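Local coordinates for EH1AB1 (Metagenome, PDB 6I8F), which probably hydrolyses carboxylic esters, as an ester hydrolase of the alpha/beta-hydrolase fold, at residues P62-V67 against T116-A121; H139-P144 against D245-P250; L201-T206 against T298-F303. All coordinates share one frame; numbering follows the deposited sequence.

Interaction 1 of 3, residues P62-V67 against T116-A121; sequences PEVAEV and TCRRLA. With GOL (glycerol), chain H.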
# COMPACT_ATOMS: atom_id res chain seq x y z
N PRO A 62 -16.85 5.76 15.48
CA PRO A 62 -16.15 6.98 15.88
C PRO A 62 -16.96 8.21 15.45
O PRO A 62 -17.72 8.18 14.45
CB PRO A 62 -14.81 6.91 15.15
CG PRO A 62 -15.09 6.07 13.93
CD PRO A 62 -16.25 5.15 14.29
N GLU A 63 -16.79 9.30 16.21
CA GLU A 63 -17.38 10.58 15.84
C GLU A 63 -16.74 11.06 14.53
O GLU A 63 -15.54 10.89 14.32
CB GLU A 63 -17.20 11.63 16.95
CG GLU A 63 -18.10 11.41 18.14
CD GLU A 63 -19.60 11.41 17.82
OE1 GLU A 63 -20.07 12.39 17.19
OE2 GLU A 63 -20.27 10.42 18.16
N VAL A 64 -17.57 11.64 13.67
CA VAL A 64 -17.13 12.37 12.49
C VAL A 64 -17.64 13.81 12.62
O VAL A 64 -18.35 14.12 13.56
CB VAL A 64 -17.63 11.68 11.20
CG1 VAL A 64 -17.01 10.31 11.03
CG2 VAL A 64 -19.14 11.60 11.16
N ALA A 65 -17.26 14.69 11.68
CA ALA A 65 -17.68 16.09 11.72
C ALA A 65 -19.19 16.17 11.47
O ALA A 65 -19.87 17.01 12.07
CB ALA A 65 -16.93 16.90 10.69
N GLU A 66 -19.70 15.31 10.59
CA GLU A 66 -21.10 15.39 10.18
C GLU A 66 -21.48 14.11 9.43
O GLU A 66 -20.67 13.54 8.71
CB GLU A 66 -21.26 16.63 9.30
CG GLU A 66 -22.66 16.91 8.84
CD GLU A 66 -22.69 17.86 7.66
OE1 GLU A 66 -22.82 19.09 7.90
OE2 GLU A 66 -22.57 17.38 6.51
N VAL A 67 -22.74 13.70 9.58
CA VAL A 67 -23.31 12.62 8.81
C VAL A 67 -24.63 13.13 8.20
O VAL A 67 -25.46 13.65 8.91
CB VAL A 67 -23.52 11.35 9.66
CG1 VAL A 67 -24.19 10.24 8.88
CG2 VAL A 67 -22.21 10.86 10.25
N THR A 116 -17.26 1.52 9.82
CA THR A 116 -16.16 1.37 8.88
C THR A 116 -16.02 2.63 8.02
O THR A 116 -14.91 3.11 7.80
CB THR A 116 -16.34 0.12 8.01
OG1 THR A 116 -16.34 -1.00 8.90
CG2 THR A 116 -15.27 -0.01 6.95
N CYS A 117 -17.14 3.13 7.49
CA CYS A 117 -17.12 4.33 6.67
C CYS A 117 -16.68 5.55 7.49
O CYS A 117 -15.92 6.37 6.98
CB CYS A 117 -18.46 4.61 6.02
SG CYS A 117 -18.78 3.48 4.63
N ARG A 118 -17.14 5.62 8.74
CA ARG A 118 -16.75 6.70 9.65
C ARG A 118 -15.23 6.70 9.81
O ARG A 118 -14.58 7.75 9.71
CB ARG A 118 -17.44 6.56 11.01
CG ARG A 118 -18.90 6.98 11.02
CD ARG A 118 -19.60 6.46 12.26
NE ARG A 118 -20.97 6.96 12.39
CZ ARG A 118 -21.32 8.09 13.02
NH1 ARG A 118 -20.42 8.83 13.65
NH2 ARG A 118 -22.59 8.47 12.99
N ARG A 119 -14.67 5.50 10.07
CA ARG A 119 -13.24 5.37 10.31
C ARG A 119 -12.48 5.72 9.03
O ARG A 119 -11.47 6.41 9.10
CB ARG A 119 -12.88 3.97 10.82
CG ARG A 119 -11.46 3.85 11.34
CD ARG A 119 -11.16 2.52 12.00
NE ARG A 119 -9.78 2.47 12.46
CZ ARG A 119 -9.38 2.69 13.72
NH1 ARG A 119 -10.27 2.87 14.66
NH2 ARG A 119 -8.08 2.68 14.02
N LEU A 120 -12.98 5.27 7.87
CA LEU A 120 -12.29 5.57 6.61
C LEU A 120 -12.23 7.08 6.38
O LEU A 120 -11.22 7.61 5.93
CB LEU A 120 -12.99 4.86 5.44
CG LEU A 120 -12.81 3.34 5.37
CD1 LEU A 120 -13.62 2.78 4.21
CD2 LEU A 120 -11.35 2.95 5.24
N ALA A 121 -13.34 7.78 6.66
CA ALA A 121 -13.41 9.24 6.47
C ALA A 121 -12.36 9.93 7.35
O ALA A 121 -11.54 10.70 6.85
CB ALA A 121 -14.80 9.75 6.74
C1 GOL H . -21.05 11.98 13.79
O1 GOL H . -20.43 11.37 14.89
C2 GOL H . -22.17 12.83 14.32
O2 GOL H . -22.11 13.96 13.45
C3 GOL H . -23.48 12.04 14.26
O3 GOL H . -23.29 10.68 14.69

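Interaction 2 of 3, residues H139-P144 against D245-P250; sequences HPFPAP and DLRLSP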
# COMPACT_ATOMS: atom_id res chain seq x y z
N HIS A 139 -34.18 -7.58 -6.61
CA HIS A 139 -33.65 -6.84 -7.74
C HIS A 139 -32.35 -7.52 -8.17
O HIS A 139 -31.26 -7.13 -7.73
CB HIS A 139 -33.46 -5.37 -7.36
CG HIS A 139 -34.65 -4.78 -6.67
ND1 HIS A 139 -35.83 -4.52 -7.34
CD2 HIS A 139 -34.85 -4.43 -5.38
CE1 HIS A 139 -36.70 -4.02 -6.49
NE2 HIS A 139 -36.12 -3.95 -5.28
N PRO A 140 -32.44 -8.60 -8.97
CA PRO A 140 -31.28 -9.42 -9.30
C PRO A 140 -30.37 -8.72 -10.32
O PRO A 140 -30.72 -7.68 -10.84
CB PRO A 140 -31.88 -10.72 -9.89
CG PRO A 140 -33.26 -10.33 -10.38
CD PRO A 140 -33.68 -9.13 -9.56
N PHE A 141 -29.22 -9.34 -10.59
CA PHE A 141 -28.29 -8.89 -11.65
C PHE A 141 -29.10 -8.56 -12.89
O PHE A 141 -29.92 -9.37 -13.30
CB PHE A 141 -27.25 -9.99 -11.94
CG PHE A 141 -26.31 -9.65 -13.07
CD1 PHE A 141 -26.60 -10.01 -14.38
CD2 PHE A 141 -25.12 -8.98 -12.82
CE1 PHE A 141 -25.74 -9.70 -15.42
CE2 PHE A 141 -24.26 -8.66 -13.86
CZ PHE A 141 -24.57 -9.02 -15.16
N PRO A 142 -28.88 -7.38 -13.50
CA PRO A 142 -27.77 -6.48 -13.22
C PRO A 142 -28.13 -5.27 -12.36
O PRO A 142 -27.36 -4.32 -12.32
CB PRO A 142 -27.37 -5.99 -14.62
CG PRO A 142 -28.69 -5.86 -15.32
CD PRO A 142 -29.50 -7.03 -14.79
N ALA A 143 -29.28 -5.32 -11.68
CA ALA A 143 -29.86 -4.16 -10.96
C ALA A 143 -28.86 -3.55 -9.98
O ALA A 143 -28.69 -2.33 -9.94
CB ALA A 143 -31.13 -4.56 -10.25
N PRO A 144 -28.18 -4.32 -9.12
CA PRO A 144 -27.28 -3.71 -8.14
C PRO A 144 -26.10 -2.95 -8.78
O PRO A 144 -25.76 -1.84 -8.35
CB PRO A 144 -26.84 -4.91 -7.28
CG PRO A 144 -27.95 -5.93 -7.49
CD PRO A 144 -28.31 -5.78 -8.95
N ASP A 245 -19.53 -12.48 -18.57
CA ASP A 245 -19.99 -11.11 -18.49
C ASP A 245 -19.05 -10.33 -17.56
O ASP A 245 -18.82 -10.74 -16.42
CB ASP A 245 -21.44 -11.03 -17.98
CG ASP A 245 -22.08 -9.67 -18.14
OD1 ASP A 245 -21.60 -8.71 -17.52
OD2 ASP A 245 -23.08 -9.59 -18.88
N LEU A 246 -18.50 -9.22 -18.05
CA LEU A 246 -17.50 -8.44 -17.29
C LEU A 246 -18.12 -7.77 -16.06
O LEU A 246 -17.39 -7.33 -15.18
CB LEU A 246 -16.85 -7.40 -18.21
CG LEU A 246 -16.05 -7.95 -19.38
CD1 LEU A 246 -15.50 -6.81 -20.22
CD2 LEU A 246 -14.94 -8.87 -18.92
N ARG A 247 -19.45 -7.67 -15.99
CA ARG A 247 -20.11 -7.17 -14.77
C ARG A 247 -20.08 -8.24 -13.67
O ARG A 247 -20.24 -7.90 -12.51
CB ARG A 247 -21.54 -6.72 -15.03
CG ARG A 247 -21.65 -5.48 -15.91
CD ARG A 247 -23.04 -5.30 -16.47
NE ARG A 247 -23.44 -6.44 -17.29
CZ ARG A 247 -24.64 -6.58 -17.86
NH1 ARG A 247 -25.55 -5.64 -17.71
NH2 ARG A 247 -24.92 -7.67 -18.56
N LEU A 248 -19.90 -9.51 -14.04
CA LEU A 248 -19.73 -10.60 -13.06
C LEU A 248 -18.25 -10.97 -12.89
O LEU A 248 -17.89 -11.60 -11.90
CB LEU A 248 -20.49 -11.83 -13.54
CG LEU A 248 -22.02 -11.76 -13.53
CD1 LEU A 248 -22.59 -13.00 -14.21
CD2 LEU A 248 -22.56 -11.65 -12.12
N SER A 249 -17.44 -10.71 -13.92
CA SER A 249 -16.10 -11.26 -14.04
C SER A 249 -15.15 -10.19 -14.58
O SER A 249 -14.59 -10.35 -15.67
CB SER A 249 -16.11 -12.50 -14.91
OG SER A 249 -16.83 -13.54 -14.26
N PRO A 250 -14.96 -9.06 -13.85
CA PRO A 250 -14.14 -7.97 -14.36
C PRO A 250 -12.67 -8.35 -14.60
O PRO A 250 -11.99 -7.70 -15.40
CB PRO A 250 -14.28 -6.87 -13.30
CG PRO A 250 -14.71 -7.60 -12.03
CD PRO A 250 -15.54 -8.77 -12.53

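Interaction 3 of 3, residues L201-T206 against T298-F303; sequences LIYPAT and TIHGFF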
# COMPACT_ATOMS: atom_id res chain seq x y z
N LEU A 201 -10.36 -1.50 -3.69
CA LEU A 201 -10.96 -2.83 -3.81
C LEU A 201 -10.54 -3.69 -2.62
O LEU A 201 -9.41 -4.16 -2.52
CB LEU A 201 -10.52 -3.45 -5.14
CG LEU A 201 -10.60 -2.56 -6.38
CD1 LEU A 201 -10.15 -3.34 -7.61
CD2 LEU A 201 -12.00 -1.99 -6.60
N ILE A 202 -11.48 -3.88 -1.69
CA ILE A 202 -11.27 -4.66 -0.47
C ILE A 202 -11.80 -6.08 -0.72
O ILE A 202 -13.00 -6.28 -0.88
CB ILE A 202 -11.95 -4.01 0.74
CG1 ILE A 202 -11.57 -2.53 0.92
CG2 ILE A 202 -11.71 -4.84 1.99
CD1 ILE A 202 -10.07 -2.26 0.98
N TYR A 203 -10.88 -7.05 -0.72
CA TYR A 203 -11.12 -8.46 -1.06
C TYR A 203 -12.28 -8.58 -2.04
O TYR A 203 -13.31 -9.18 -1.73
CB TYR A 203 -11.26 -9.37 0.17
CG TYR A 203 -11.99 -8.83 1.37
CD1 TYR A 203 -13.35 -8.60 1.36
CD2 TYR A 203 -11.31 -8.61 2.56
CE1 TYR A 203 -14.02 -8.13 2.49
CE2 TYR A 203 -11.96 -8.16 3.70
CZ TYR A 203 -13.32 -7.93 3.66
OH TYR A 203 -13.93 -7.49 4.79
N PRO A 204 -12.15 -8.02 -3.27
CA PRO A 204 -13.21 -8.10 -4.27
C PRO A 204 -13.37 -9.52 -4.83
O PRO A 204 -12.39 -10.26 -4.87
CB PRO A 204 -12.72 -7.15 -5.37
CG PRO A 204 -11.20 -7.21 -5.26
CD PRO A 204 -10.94 -7.36 -3.78
N ALA A 205 -14.60 -9.86 -5.23
CA ALA A 205 -14.87 -10.92 -6.19
C ALA A 205 -14.58 -10.36 -7.59
O ALA A 205 -15.06 -9.29 -7.90
CB ALA A 205 -16.31 -11.36 -6.09
N THR A 206 -13.78 -11.06 -8.40
CA THR A 206 -13.40 -10.51 -9.71
C THR A 206 -13.63 -11.51 -10.85
O THR A 206 -13.50 -11.13 -12.02
CB THR A 206 -11.94 -10.05 -9.72
OG1 THR A 206 -11.10 -11.19 -9.56
CG2 THR A 206 -11.66 -9.00 -8.67
N THR A 298 -6.06 -13.84 8.43
CA THR A 298 -7.41 -13.35 8.68
C THR A 298 -8.33 -13.82 7.55
O THR A 298 -7.86 -14.41 6.57
CB THR A 298 -7.46 -11.82 8.88
OG1 THR A 298 -8.75 -11.48 9.41
CG2 THR A 298 -7.17 -11.05 7.61
N ILE A 299 -9.62 -13.52 7.69
CA ILE A 299 -10.66 -14.11 6.88
C ILE A 299 -11.41 -13.03 6.10
O ILE A 299 -11.42 -11.87 6.48
CB ILE A 299 -11.65 -14.91 7.76
CG1 ILE A 299 -12.25 -14.03 8.86
CG2 ILE A 299 -10.99 -16.16 8.31
CD1 ILE A 299 -13.36 -14.71 9.65
N HIS A 300 -12.10 -13.48 5.06
CA HIS A 300 -13.04 -12.67 4.34
C HIS A 300 -14.03 -12.04 5.33
O HIS A 300 -14.56 -12.72 6.20
CB HIS A 300 -13.75 -13.51 3.28
CG HIS A 300 -14.44 -12.70 2.25
ND1 HIS A 300 -13.76 -12.13 1.17
CD2 HIS A 300 -15.73 -12.31 2.14
CE1 HIS A 300 -14.62 -11.45 0.44
NE2 HIS A 300 -15.84 -11.55 1.01
N GLY A 301 -14.26 -10.73 5.18
CA GLY A 301 -15.18 -9.97 6.04
C GLY A 301 -14.47 -9.14 7.09
O GLY A 301 -15.10 -8.29 7.70
N PHE A 302 -13.16 -9.37 7.32
CA PHE A 302 -12.47 -8.81 8.48
C PHE A 302 -12.46 -7.27 8.47
O PHE A 302 -12.32 -6.66 9.52
CB PHE A 302 -11.04 -9.36 8.59
CG PHE A 302 -9.99 -8.72 7.73
CD1 PHE A 302 -9.85 -9.06 6.39
CD2 PHE A 302 -9.08 -7.83 8.27
CE1 PHE A 302 -8.86 -8.48 5.61
CE2 PHE A 302 -8.08 -7.26 7.49
CZ PHE A 302 -7.97 -7.59 6.16
N PHE A 303 -12.61 -6.65 7.29
CA PHE A 303 -12.53 -5.19 7.09
C PHE A 303 -13.66 -4.50 7.85
O PHE A 303 -13.52 -3.35 8.26
CB PHE A 303 -12.60 -4.85 5.59
CG PHE A 303 -12.19 -3.45 5.18
CD1 PHE A 303 -13.14 -2.52 4.79
CD2 PHE A 303 -10.86 -3.09 5.11
CE1 PHE A 303 -12.77 -1.25 4.37
CE2 PHE A 303 -10.48 -1.82 4.68
CZ PHE A 303 -11.44 -0.90 4.32

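Interaction 1 of 3, residues P62-V67 against T116-A121
Pro62 and Arg118 bring the two backbones closest, with their CA atoms 6.3 Å apart, where an irregular lead-in to strand 66-73 passes over one turn of helix 114-124. In this alpha/beta-hydrolase fold that strand is, within the chain, the outermost at its end of the central sheet, so the contact joins helix 114-124 to the margin of the sheet, at the protein surface. Arg118 dominates it. With CG anti to its own carbonyl carbon (chi1 -77°) and the chain extended as far as NE, the side chain runs out alongside residues 62-64. The Pro62 ring lies against Arg118 CB at CD, 3.8 Å away, and Val64 CG1 meets the same methylene at 3.8 Å, crossing the arginine chain at about a right angle. At the tip, Arg118 NH1 donates to the carbonyl oxygen of Pro62 at 2.9 Å (N-H...O 157°), the oxygen lying close to the guanidinium plane. NH1 has a second acceptor in that plane, O1 of a bound glycerol, probably from the crystallisation liquor, at 2.8 Å. Glycerol O1 is gripped from the other segment too: Val64 N donates to it, and it donates to Glu63 OE1. Arg118 NH2 holds the far glycerol hydroxyl, O3, while NE forms a salt bridge with Asp114 one turn earlier. Above one face of the guanidinium sits a methyl group, Val67 CG2, 3.7 Å from NH2.

Interaction 2 of 3, residues H139-P144 against D245-P250
Phe141 drives its ring into the turn formed by Asp245, Arg247 and Leu248, and it gives up more surface to the contact than any other residue of the two segments. CG lies anti to the backbone N (chi1 177°), which carries the ring out from the chain toward that turn. Leu248 covers one face: its CD2 methyl makes an off-centre CH-pi contact, 4.2 Å from the centroid of the Phe141 ring. Pro142, joined to Phe141 by a cis peptide bond, lays its CB over the opposite face, and the ring is sandwiched. Arg247 works at the rim. Its CB meets Phe141 CE2 edge-on at 3.5 Å; the chain then bends at chi3 (-60°), and the guanidinium turns back to present a face to Phe141 CZ, the two planes 70° apart. Arg247 NH1 also rests 3.6 Å from Pro142 CB. What fixes the guanidinium is Asp245, gripped side-on: Arg247 NE reaches Asp245 OD1 at 2.9 Å, and Arg247 NH2 forms a salt bridge with Asp245 OD2 at 2.7 Å. OD1 also takes the backbone N of Arg247 with its anti lone pair, closing an Asx turn. A leucine in place of Arg247 would probably leave the carboxylate of Asp245 without its charged mate and the tip of the Phe141 ring without its flat cover. Pro142 occupies the N-cap position of helix 143-157, Phe141 bonds through its backbone to Tyr236 of helix 230-236, and Arg247 leans on Val183 of helix 176-190.

Interaction 3 of 3, residues L201-T206 against T298-F303
The loop bearing the probable catalytic histidine, His300, here meets the C-terminal end of strand 198-202 and the residues that follow it. Residues 299-302 form a type II beta turn, with Gly301 at a positive phi (102°) where a side chain would be jammed against the preceding carbonyl oxygen. Tyr203, with CG between its backbone N and carbonyl carbon (chi1 38°), directs its ring into this turn, between His300 and Phe302. Three aromatic groups cluster there. The rings of Tyr203 and His300 are 4.4 Å apart between centroids and inclined at 49°, with Tyr203 CE1 over one face of the imidazole. Phe302 comes up at the rim of the tyrosine, its CD1 3.5 Å from Tyr203 CE2. The tyrosine OH is modelled 2.9 Å from Phe303 N, as a hydrogen-bond acceptor, although the hydroxyl is crowded against Gly301 and its exact place is uncertain. Beside this cluster Ile202 packs with its CG2 over the Phe303 ring, 3.8 Å from the centroid in a CH-pi contact, and also over the centre of the neighbouring Tyr203 ring, while its CD1 touches Phe303 CE2 at 3.7 Å. Both imidazole nitrogens of His300 are engaged outside the two segments, NE2 with Ser175 and ND1 with Asp270. Tyr203 thus packs as a second-shell residue against the histidine of what is probably a Ser-His-Asp triad. A histidine carried on the loop after the last strand of the sheet, with the serine on a nucleophile elbow, is typical of alpha/beta hydrolases.

The three contacts run from surface to interior. Interaction 1 lies at the outer margin of the sheet, interaction 2 is partly buried, and interaction 3 is buried near the middle of the chain. Their chemistry follows: at the surface, an arginine hydrogen-bonded to a backbone carbonyl and to a bound glycerol; in the second, an aromatic ring set against a salt-bridged arginine; in the third, aromatic and aliphatic packing beside the probable active site. Interactions 1 and 3 reach the same sheet and touch where Leu120 CD2 meets Phe303 CZ. Interaction 2 touches interaction 3 through Pro250 CD and Thr206 O, whereas interactions 1 and 2 lie on opposite sides of the chain's centre, about 29 Å between their own centres.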